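Local coordinates for protein cytochrome P450 (CYP102L1) (Mycobacterium phage Adler, PDB 6N6Q) that probably uses its bound haem to activate molecular oxygen and insert one oxygen atom into an organic substrate, as cytochrome P450 monooxygenases do, at residues 46-50 / 61-67; 346-352 / 369-375; 338-342 / 384-389; 33-37 / 451-455. All blocks are in the same frame, centred on the assembly; numbering follows the deposited sequence.

How the contacts relate
Contact 4 spans nearly the whole chain: it opens at 33-37, the start of helix 35-43, and closes only at 451-455, in a hairpin near the C terminus. The other three contacts lie between. Contact 1 comes first and closes a short hairpin. Much later contact 3 opens at 338-342; contact 2 opens and closes within it, and 384-389 then completes contact 3. Contacts 1 and 3 are in series, and no loops cross. Contacts 1 and 2 share one sheet, joined where Val62 N probably bonds Phe372 O. Val36 of contact 4 packs on Pro346 and Asn374 of contact 2, and Trp342 of contact 3 lies against Val452, so helix, sheet and C-terminal hairpin meet.

Contact 1. Residues 46-50 / 61-67; sequences HDGIF and VVDGPEL
Ile49 and Phe50 pair with Val62 and Val61 in the antiparallel hairpin of strands 49-53 and 58-62, which forms one margin of the mixed five-stranded sheet of the cytochrome P450 fold. Backbone bonds come first. Phe50 and Val61 are a hydrogen-bonded pair, with Phe50 N 3.2 Å from Val61 O and Val61 N 3.0 Å from Phe50 O. Ile49 and Val62 form the adjacent non-hydrogen-bonded pair, where Ile49 CA makes a CA-H...O contact with Val61 O. Just beyond the paired residues, where Gly48 precedes one strand and Asp63 follows the other, Gly48 O receives Asp63 N at 3.0 Å, and Gly64 N bonds to it weakly. Gly64 is also the N-cap of helix 65-71.

The apolar contacts divide between the two faces of the hairpin. With CG wedged between backbone N and carbonyl carbon (chi1 58°), the Phe50 ring is laid over Val61, whose CB approaches one face 3.5 Å from Phe50 CZ in a CH-pi contact; Asp63 OD2 lies at the ring edge. On the other side Ile49 CG1 runs beside Val62 CG2, while Leu67 crosses Ile49 at about a right angle, its CD1 3.8 Å from Ile49 CG2 and 3.5 Å from Gly48 O.

Contact 2. Residues 346-352 / 369-375; sequences PGYFRQA and DWVFVNL. With CAC (cacodylate ion), chain F.
Phe349 lies with one ring face against Phe372, whose CD1 stands 3.4 Å above the plane, offset toward the rim; the two rings are inclined at 50°. Trp370 comes up obliquely beside Phe349, with CE3 3.8 Å from Phe349 CD1, and completes an aromatic cluster on this face of antiparallel strands 347-352 and 370-374, neighbours in the main sheet of the P450 fold. Val59 of strand 58-62 also touches Phe349 and Phe372. Phe372 has CG anti to its backbone nitrogen (chi1 177°), which swings the ring along the strand until CZ lies 3.6 Å from Gly347 CA, a position with no side chain.

On the opposite face of the sheet the ring of Tyr348 has Val373 CB over one face in a CH-pi contact and Arg350 CG in its plane at the edge. The Leu375 side chain crosses that of Tyr348 at about a right angle, its CD2 lying obliquely to the ring, 3.8 Å from Tyr348 CE1. The same tyrosine belongs to the haem pocket and touches the haem, while its hydroxyl is hydrogen-bonded to Asn72 OD1. The Gln351 amide is held by Glu78 and Asn80 and bonds only weakly to a cacodylate ion, probably from the crystallisation liquor.

Backbone bonds join the strands on both sides of the non-hydrogen-bonded pair Phe349-Phe372. Arg350 and Val371 exchange two, and Ala352 N reaches Asp369 O at 3.0 Å. Val373 N meets Tyr348 O at 2.9 Å.

Contact 3. Residues 338-342 / 384-389; sequences ALRLW and WGPDAA
Arg340 reaches from the end of helix 329-341 to Trp384 and Ala388 of a loop, and its side chain changes partner as it goes. CB points toward the loop, and CG continues anti to the backbone nitrogen (chi1 -174°), bringing CD over Trp384. There CD sits almost squarely above the six-membered ring, 3.5 Å from its centroid, a CH-pi contact; the indole NE1 is bonded elsewhere, to Ile408 O. A bend at chi3 (66°) then turns the guanidinium away. NE is hydrogen-bonded to a residue flanking the contact, and CZ is 5.2 Å from the Trp384 centroid, at most a weak cation-pi attraction.

Arg340 and Glu337 are the arginine and glutamate of the ExxR motif of the P450 K helix. Their salt bridge runs through NH2, and the nearby Arg395 is probably the third member of the family's Glu-Arg-Arg triad.

At the tip NH1 and NH2 both grip the carbonyl oxygen of Ala388, the last residue of a type I turn that begins at Gly385, and the oxygen lies in the guanidinium plane. NH1, 3.1 Å from Ala388 O, approaches a lone pair in the carbonyl plane and also bonds His379 O; NH2, 2.9 Å from Ala388 O, comes from above that plane. Leu341 CD1 touches the same oxygen.

Contact 4. Residues 33-37 / 451-455; sequences ATPVQ and KVSET
Val452 and Glu454, on a two-stranded antiparallel hairpin near the C terminus, receive the first turn of helix 35-43 from the far end of the chain. At Val452 the carbonyl does the work: Gln37 NE2 is 2.8 Å from Val452 O, with a nearly straight N-H...O angle of 171°, although the donor stands well above the carbonyl plane. Val452 CG1 lies beside the same nitrogen. Ser453 points away from the helix, and its side chain touches Lys459 of the partner strand.

Glu454 carries most of the contact. With CG anti to the carbonyl carbon (chi1 -56°) and the chain extended beyond it, Glu454 holds its carboxylate against the N-terminal turn. There OE1 takes Val36 N at 3.0 Å and OE2 takes Gln37 N at 3.0 Å, each through its syn lone pair. Pro35 CD packs 3.2 Å from OE1 of Glu454, Thr34 CB lies against OE2, and Gln37 NE2 adds a weak bond to OE2. Beyond the strand, Thr455 takes no part, and its OG1 bonds Glu281 OE2 of helix 265-296.

Thr34 occupies the N-cap position but its side chain makes no capping bond; a carboxylate more than 400 residues away binds the first-turn amides instead. Gripped by two backbone N-H groups at the positive end of the helix dipole, that carboxylate would probably be stabilised in its charged form.

Contact 1. Residues 46-50 / 61-67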
# COMPACT_ATOMS: atom_id res chain seq x y z
N HIS A 46 -21.90 18.34 -0.74
CA HIS A 46 -21.69 18.75 -2.12
C HIS A 46 -22.19 17.65 -3.05
O HIS A 46 -22.67 16.60 -2.61
CB HIS A 46 -20.22 19.06 -2.37
CG HIS A 46 -19.69 20.21 -1.57
ND1 HIS A 46 -20.03 21.52 -1.83
CD2 HIS A 46 -18.86 20.25 -0.50
CE1 HIS A 46 -19.43 22.31 -0.97
NE2 HIS A 46 -18.71 21.57 -0.15
N ASP A 47 -22.08 17.89 -4.35
CA ASP A 47 -22.61 17.01 -5.38
C ASP A 47 -21.51 16.30 -6.16
O ASP A 47 -21.62 16.10 -7.38
CB ASP A 47 -23.51 17.79 -6.34
CG ASP A 47 -24.93 17.91 -5.82
OD1 ASP A 47 -25.46 16.91 -5.29
OD2 ASP A 47 -25.52 19.00 -5.95
N GLY A 48 -20.44 15.90 -5.48
CA GLY A 48 -19.40 15.10 -6.10
C GLY A 48 -18.10 15.82 -6.40
O GLY A 48 -17.14 15.17 -6.83
N ILE A 49 -18.03 17.14 -6.20
CA ILE A 49 -16.80 17.89 -6.44
C ILE A 49 -16.92 19.22 -5.72
O ILE A 49 -18.00 19.80 -5.61
CB ILE A 49 -16.55 18.06 -7.96
CG1 ILE A 49 -15.14 18.62 -8.21
CG2 ILE A 49 -17.61 18.95 -8.59
CD1 ILE A 49 -14.78 18.72 -9.68
N PHE A 50 -15.79 19.71 -5.21
CA PHE A 50 -15.75 20.91 -4.38
C PHE A 50 -14.29 21.29 -4.15
O PHE A 50 -13.37 20.64 -4.65
CB PHE A 50 -16.48 20.69 -3.05
CG PHE A 50 -15.94 19.55 -2.25
CD1 PHE A 50 -16.35 18.25 -2.49
CD2 PHE A 50 -15.00 19.77 -1.24
CE1 PHE A 50 -15.85 17.19 -1.75
CE2 PHE A 50 -14.50 18.72 -0.50
CZ PHE A 50 -14.92 17.43 -0.75
N VAL A 61 -11.51 18.34 -4.71
CA VAL A 61 -11.78 16.96 -4.32
C VAL A 61 -12.93 16.43 -5.17
O VAL A 61 -13.97 17.08 -5.29
CB VAL A 61 -12.12 16.87 -2.82
CG1 VAL A 61 -12.40 15.43 -2.43
CG2 VAL A 61 -11.00 17.46 -1.98
N VAL A 62 -12.73 15.26 -5.76
CA VAL A 62 -13.75 14.59 -6.56
C VAL A 62 -14.09 13.28 -5.85
O VAL A 62 -13.22 12.44 -5.63
CB VAL A 62 -13.27 14.32 -8.00
CG1 VAL A 62 -14.43 13.87 -8.86
CG2 VAL A 62 -12.63 15.57 -8.58
N ASP A 63 -15.37 13.12 -5.49
CA ASP A 63 -15.83 11.91 -4.83
C ASP A 63 -17.13 11.37 -5.41
O ASP A 63 -17.77 10.51 -4.79
CB ASP A 63 -16.00 12.15 -3.32
CG ASP A 63 -17.00 13.25 -3.01
OD1 ASP A 63 -17.40 13.97 -3.94
OD2 ASP A 63 -17.39 13.38 -1.83
N GLY A 64 -17.54 11.84 -6.59
CA GLY A 64 -18.74 11.37 -7.23
C GLY A 64 -18.46 10.32 -8.28
O GLY A 64 -17.47 10.39 -9.02
N PRO A 65 -19.34 9.31 -8.39
CA PRO A 65 -19.06 8.19 -9.30
C PRO A 65 -18.91 8.59 -10.76
O PRO A 65 -17.94 8.20 -11.41
CB PRO A 65 -20.27 7.26 -9.08
CG PRO A 65 -20.77 7.61 -7.71
CD PRO A 65 -20.55 9.09 -7.58
N GLU A 66 -19.86 9.37 -11.30
CA GLU A 66 -19.76 9.76 -12.70
C GLU A 66 -18.60 10.72 -12.94
O GLU A 66 -17.94 10.66 -13.98
CB GLU A 66 -21.07 10.40 -13.17
CG GLU A 66 -22.22 9.42 -13.38
CD GLU A 66 -22.99 9.15 -12.10
OE1 GLU A 66 -22.62 9.71 -11.05
OE2 GLU A 66 -23.98 8.39 -12.16
N LEU A 67 -18.33 11.61 -11.98
CA LEU A 67 -17.24 12.56 -12.14
C LEU A 67 -15.88 11.86 -12.08
O LEU A 67 -14.98 12.18 -12.86
CB LEU A 67 -17.33 13.65 -11.08
CG LEU A 67 -18.45 14.68 -11.25
CD1 LEU A 67 -18.53 15.58 -10.03
CD2 LEU A 67 -18.21 15.51 -12.50

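Contact 2. Residues 346-352 / 369-375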
# COMPACT_ATOMS: atom_id res chain seq x y z
N PRO A 346 -5.82 6.06 0.30
CA PRO A 346 -7.17 6.64 0.30
C PRO A 346 -7.51 7.44 -0.94
O PRO A 346 -8.68 7.79 -1.13
CB PRO A 346 -7.16 7.54 1.54
CG PRO A 346 -5.73 7.97 1.66
CD PRO A 346 -4.90 6.80 1.19
N GLY A 347 -6.54 7.74 -1.80
CA GLY A 347 -6.84 8.49 -3.00
C GLY A 347 -5.58 8.73 -3.81
O GLY A 347 -4.47 8.37 -3.41
N TYR A 348 -5.78 9.35 -4.97
CA TYR A 348 -4.70 9.67 -5.88
C TYR A 348 -4.99 11.00 -6.55
O TYR A 348 -6.13 11.47 -6.60
CB TYR A 348 -4.49 8.57 -6.93
CG TYR A 348 -5.77 8.15 -7.63
CD1 TYR A 348 -6.58 7.16 -7.09
CD2 TYR A 348 -6.15 8.74 -8.82
CE1 TYR A 348 -7.74 6.77 -7.73
CE2 TYR A 348 -7.31 8.35 -9.47
CZ TYR A 348 -8.10 7.37 -8.91
OH TYR A 348 -9.26 6.98 -9.55
N PHE A 349 -3.94 11.62 -7.08
CA PHE A 349 -4.02 12.93 -7.71
C PHE A 349 -3.92 12.77 -9.22
O PHE A 349 -3.04 12.06 -9.72
CB PHE A 349 -2.92 13.86 -7.20
CG PHE A 349 -3.15 14.35 -5.80
CD1 PHE A 349 -3.94 15.46 -5.57
CD2 PHE A 349 -2.57 13.70 -4.73
CE1 PHE A 349 -4.15 15.92 -4.28
CE2 PHE A 349 -2.78 14.15 -3.43
CZ PHE A 349 -3.57 15.26 -3.21
N ARG A 350 -4.83 13.42 -9.94
CA ARG A 350 -4.83 13.41 -11.40
C ARG A 350 -4.66 14.82 -11.93
O ARG A 350 -4.94 15.80 -11.23
CB ARG A 350 -6.11 12.78 -11.95
CG ARG A 350 -6.36 11.36 -11.46
CD ARG A 350 -6.80 10.47 -12.61
NE ARG A 350 -5.66 9.82 -13.26
CZ ARG A 350 -5.68 9.37 -14.51
NH1 ARG A 350 -6.77 9.51 -15.25
NH2 ARG A 350 -4.60 8.78 -15.02
N GLN A 351 -4.20 14.92 -13.17
CA GLN A 351 -4.00 16.21 -13.82
C GLN A 351 -4.49 16.13 -15.25
O GLN A 351 -4.52 15.05 -15.86
CB GLN A 351 -2.53 16.65 -13.78
CG GLN A 351 -1.60 15.78 -14.61
CD GLN A 351 -0.14 16.13 -14.42
OE1 GLN A 351 0.24 16.75 -13.43
NE2 GLN A 351 0.69 15.75 -15.38
N ALA A 352 -4.90 17.27 -15.80
CA ALA A 352 -5.50 17.33 -17.12
C ALA A 352 -4.41 17.42 -18.19
O ALA A 352 -3.55 18.30 -18.13
CB ALA A 352 -6.45 18.52 -17.22
N ASP A 369 -3.97 21.37 -14.64
CA ASP A 369 -4.75 21.52 -13.41
C ASP A 369 -4.95 20.15 -12.78
O ASP A 369 -5.18 19.16 -13.48
CB ASP A 369 -6.10 22.17 -13.69
CG ASP A 369 -5.98 23.64 -14.05
OD1 ASP A 369 -4.96 24.27 -13.67
OD2 ASP A 369 -6.89 24.17 -14.71
N TRP A 370 -4.86 20.09 -11.46
CA TRP A 370 -4.87 18.82 -10.75
C TRP A 370 -6.02 18.76 -9.75
O TRP A 370 -6.41 19.77 -9.16
CB TRP A 370 -3.53 18.56 -10.04
CG TRP A 370 -3.01 19.71 -9.24
CD1 TRP A 370 -2.37 20.81 -9.72
CD2 TRP A 370 -3.05 19.85 -7.82
NE1 TRP A 370 -2.03 21.65 -8.68
CE2 TRP A 370 -2.43 21.08 -7.50
CE3 TRP A 370 -3.56 19.07 -6.78
CZ2 TRP A 370 -2.31 21.54 -6.19
CZ3 TRP A 370 -3.43 19.53 -5.48
CH2 TRP A 370 -2.81 20.75 -5.20
N VAL A 371 -6.56 17.55 -9.58
CA VAL A 371 -7.63 17.26 -8.64
C VAL A 371 -7.24 16.03 -7.83
O VAL A 371 -6.28 15.33 -8.13
CB VAL A 371 -8.99 17.04 -9.34
CG1 VAL A 371 -9.39 18.26 -10.15
CG2 VAL A 371 -8.92 15.80 -10.23
N PHE A 372 -8.03 15.77 -6.78
CA PHE A 372 -7.83 14.63 -5.91
C PHE A 372 -9.06 13.73 -5.99
O PHE A 372 -10.18 14.19 -5.75
CB PHE A 372 -7.59 15.08 -4.46
CG PHE A 372 -7.45 13.94 -3.48
CD1 PHE A 372 -6.30 13.18 -3.44
CD2 PHE A 372 -8.47 13.66 -2.59
CE1 PHE A 372 -6.17 12.14 -2.53
CE2 PHE A 372 -8.35 12.62 -1.68
CZ PHE A 372 -7.20 11.86 -1.65
N VAL A 373 -8.84 12.46 -6.33
CA VAL A 373 -9.90 11.46 -6.32
C VAL A 373 -9.95 10.86 -4.92
O VAL A 373 -9.00 10.20 -4.48
CB VAL A 373 -9.67 10.38 -7.38
CG1 VAL A 373 -10.68 9.26 -7.23
CG2 VAL A 373 -9.74 10.99 -8.77
N ASN A 374 -11.04 11.11 -4.20
CA ASN A 374 -11.21 10.61 -2.84
C ASN A 374 -11.79 9.20 -2.92
O ASN A 374 -13.01 9.03 -3.03
CB ASN A 374 -12.11 11.54 -2.03
CG ASN A 374 -12.12 11.22 -0.55
OD1 ASN A 374 -11.86 10.08 -0.14
ND2 ASN A 374 -12.42 12.21 0.28
N LEU A 375 -10.92 8.19 -2.85
CA LEU A 375 -11.38 6.81 -2.93
C LEU A 375 -12.18 6.42 -1.70
O LEU A 375 -13.17 5.69 -1.81
CB LEU A 375 -10.19 5.86 -3.11
CG LEU A 375 -9.50 5.86 -4.47
CD1 LEU A 375 -8.20 5.07 -4.38
CD2 LEU A 375 -10.42 5.28 -5.53
AS CAC F . 4.70 15.93 -14.99
O1 CAC F . 5.86 15.10 -15.96
O2 CAC F . 3.69 15.11 -13.85
C1 CAC F . 5.62 17.35 -14.08
C2 CAC F . 3.59 16.93 -16.18

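Contact 3. Residues 338-342 / 384-389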
# COMPACT_ATOMS: atom_id res chain seq x y z
N ALA A 338 -12.28 -5.10 2.66
CA ALA A 338 -11.43 -4.29 3.51
C ALA A 338 -10.83 -3.12 2.74
O ALA A 338 -10.78 -1.99 3.24
CB ALA A 338 -10.32 -5.14 4.12
N LEU A 339 -10.38 -3.37 1.50
CA LEU A 339 -9.84 -2.30 0.67
C LEU A 339 -10.92 -1.34 0.19
O LEU A 339 -10.60 -0.24 -0.25
CB LEU A 339 -9.08 -2.89 -0.52
CG LEU A 339 -7.74 -3.54 -0.17
CD1 LEU A 339 -7.09 -4.13 -1.41
CD2 LEU A 339 -6.83 -2.53 0.50
N ARG A 340 -12.19 -1.75 0.24
CA ARG A 340 -13.27 -0.82 -0.08
C ARG A 340 -13.60 0.06 1.13
O ARG A 340 -13.53 1.29 1.05
CB ARG A 340 -14.51 -1.59 -0.54
CG ARG A 340 -15.64 -0.68 -1.02
CD ARG A 340 -16.97 -1.41 -1.10
NE ARG A 340 -17.44 -1.82 0.22
CZ ARG A 340 -18.11 -1.03 1.05
NH1 ARG A 340 -18.38 0.22 0.71
NH2 ARG A 340 -18.51 -1.49 2.23
N LEU A 341 -13.96 -0.57 2.25
CA LEU A 341 -14.38 0.20 3.42
C LEU A 341 -13.26 1.10 3.93
O LEU A 341 -13.53 2.19 4.44
CB LEU A 341 -14.85 -0.75 4.52
CG LEU A 341 -15.84 -0.15 5.53
CD1 LEU A 341 -17.06 0.38 4.81
CD2 LEU A 341 -16.24 -1.19 6.56
N TRP A 342 -12.01 0.66 3.81
CA TRP A 342 -10.86 1.46 4.24
C TRP A 342 -9.71 1.25 3.26
O TRP A 342 -8.83 0.41 3.49
CB TRP A 342 -10.44 1.10 5.67
CG TRP A 342 -11.45 1.50 6.69
CD1 TRP A 342 -12.37 0.69 7.28
CD2 TRP A 342 -11.65 2.81 7.23
NE1 TRP A 342 -13.14 1.42 8.17
CE2 TRP A 342 -12.71 2.72 8.15
CE3 TRP A 342 -11.04 4.05 7.02
CZ2 TRP A 342 -13.18 3.82 8.87
CZ3 TRP A 342 -11.50 5.15 7.74
CH2 TRP A 342 -12.56 5.02 8.65
N TRP A 384 -23.02 2.50 -3.47
CA TRP A 384 -22.76 1.13 -3.06
C TRP A 384 -23.93 0.51 -2.30
O TRP A 384 -23.77 -0.57 -1.72
CB TRP A 384 -21.49 1.06 -2.20
CG TRP A 384 -20.22 1.13 -2.99
CD1 TRP A 384 -19.54 2.26 -3.35
CD2 TRP A 384 -19.48 0.03 -3.52
NE1 TRP A 384 -18.42 1.93 -4.07
CE2 TRP A 384 -18.36 0.56 -4.19
CE3 TRP A 384 -19.65 -1.36 -3.49
CZ2 TRP A 384 -17.42 -0.24 -4.82
CZ3 TRP A 384 -18.71 -2.16 -4.12
CH2 TRP A 384 -17.61 -1.60 -4.78
N GLY A 385 -25.09 1.16 -2.30
CA GLY A 385 -26.25 0.66 -1.61
C GLY A 385 -26.41 1.30 -0.24
O GLY A 385 -25.52 2.01 0.25
N PRO A 386 -27.56 1.06 0.40
CA PRO A 386 -27.80 1.67 1.72
C PRO A 386 -26.95 1.09 2.83
O PRO A 386 -26.90 1.69 3.92
CB PRO A 386 -29.29 1.38 1.96
CG PRO A 386 -29.57 0.16 1.15
CD PRO A 386 -28.70 0.25 -0.07
N ASP A 387 -26.28 -0.03 2.61
CA ASP A 387 -25.43 -0.67 3.61
C ASP A 387 -23.95 -0.51 3.28
O ASP A 387 -23.15 -1.42 3.47
CB ASP A 387 -25.78 -2.15 3.75
CG ASP A 387 -25.61 -2.92 2.45
OD1 ASP A 387 -25.41 -2.28 1.40
OD2 ASP A 387 -25.68 -4.17 2.49
N ALA A 388 -23.58 0.67 2.78
CA ALA A 388 -22.20 0.90 2.35
C ALA A 388 -21.23 0.98 3.52
O ALA A 388 -20.02 0.79 3.32
CB ALA A 388 -22.11 2.19 1.53
N ALA A 389 -21.72 1.24 4.73
CA ALA A 389 -20.86 1.34 5.91
C ALA A 389 -20.65 0.01 6.61
O ALA A 389 -19.93 -0.04 7.61
CB ALA A 389 -21.44 2.36 6.90

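Contact 4. Residues 33-37 / 451-455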
# COMPACT_ATOMS: atom_id res chain seq x y z
N ALA A 33 -8.39 17.12 11.06
CA ALA A 33 -7.24 16.48 11.69
C ALA A 33 -6.87 15.21 10.95
O ALA A 33 -5.70 14.97 10.64
CB ALA A 33 -7.54 16.19 13.16
N THR A 34 -7.87 14.37 10.65
CA THR A 34 -7.71 13.30 9.68
C THR A 34 -8.18 13.85 8.33
O THR A 34 -9.39 14.05 8.14
CB THR A 34 -8.53 12.08 10.08
OG1 THR A 34 -9.92 12.41 10.08
CG2 THR A 34 -8.12 11.61 11.47
N PRO A 35 -7.27 14.12 7.39
CA PRO A 35 -7.68 14.86 6.18
C PRO A 35 -8.70 14.14 5.31
O PRO A 35 -9.75 14.71 4.99
CB PRO A 35 -6.35 15.08 5.45
CG PRO A 35 -5.29 14.94 6.50
CD PRO A 35 -5.81 13.91 7.45
N VAL A 36 -8.42 12.90 4.92
CA VAL A 36 -9.29 12.21 3.98
C VAL A 36 -10.64 11.90 4.62
O VAL A 36 -11.69 12.03 3.98
CB VAL A 36 -8.62 10.93 3.45
CG1 VAL A 36 -9.51 10.24 2.43
CG2 VAL A 36 -7.26 11.26 2.85
N GLN A 37 -10.64 11.51 5.90
CA GLN A 37 -11.91 11.28 6.59
C GLN A 37 -12.70 12.58 6.75
O GLN A 37 -13.93 12.55 6.78
CB GLN A 37 -11.65 10.64 7.95
CG GLN A 37 -11.03 9.26 7.87
CD GLN A 37 -10.51 8.76 9.20
OE1 GLN A 37 -11.23 8.75 10.20
NE2 GLN A 37 -9.24 8.35 9.23
N LYS A 451 -10.65 3.11 15.20
CA LYS A 451 -10.18 4.45 14.90
C LYS A 451 -9.07 4.36 13.87
O LYS A 451 -8.18 3.51 13.98
CB LYS A 451 -9.68 5.17 16.16
CG LYS A 451 -10.70 6.10 16.81
CD LYS A 451 -12.04 5.41 17.04
CE LYS A 451 -13.02 6.33 17.74
NZ LYS A 451 -12.55 6.71 19.10
N VAL A 452 -9.13 5.22 12.86
CA VAL A 452 -8.21 5.16 11.73
C VAL A 452 -7.37 6.43 11.71
O VAL A 452 -7.91 7.53 11.51
CB VAL A 452 -8.96 4.98 10.39
CG1 VAL A 452 -7.98 5.05 9.23
CG2 VAL A 452 -9.70 3.65 10.39
N SER A 453 -6.07 6.28 11.92
CA SER A 453 -5.14 7.39 11.76
C SER A 453 -4.68 7.48 10.31
O SER A 453 -4.81 6.54 9.53
CB SER A 453 -3.93 7.22 12.69
OG SER A 453 -3.10 6.15 12.27
N GLU A 454 -4.15 8.65 9.95
CA GLU A 454 -3.74 8.93 8.58
C GLU A 454 -2.28 9.34 8.58
O GLU A 454 -1.92 10.41 9.08
CB GLU A 454 -4.62 10.01 7.96
CG GLU A 454 -6.11 9.69 7.99
CD GLU A 454 -6.91 10.52 7.01
OE1 GLU A 454 -6.31 11.03 6.04
OE2 GLU A 454 -8.13 10.66 7.21
N THR A 455 -1.43 8.48 8.02
CA THR A 455 -0.03 8.79 7.77
C THR A 455 0.16 8.92 6.25
O THR A 455 -0.60 9.67 5.63
CB THR A 455 0.85 7.74 8.43
OG1 THR A 455 0.71 6.50 7.73
CG2 THR A 455 0.44 7.55 9.88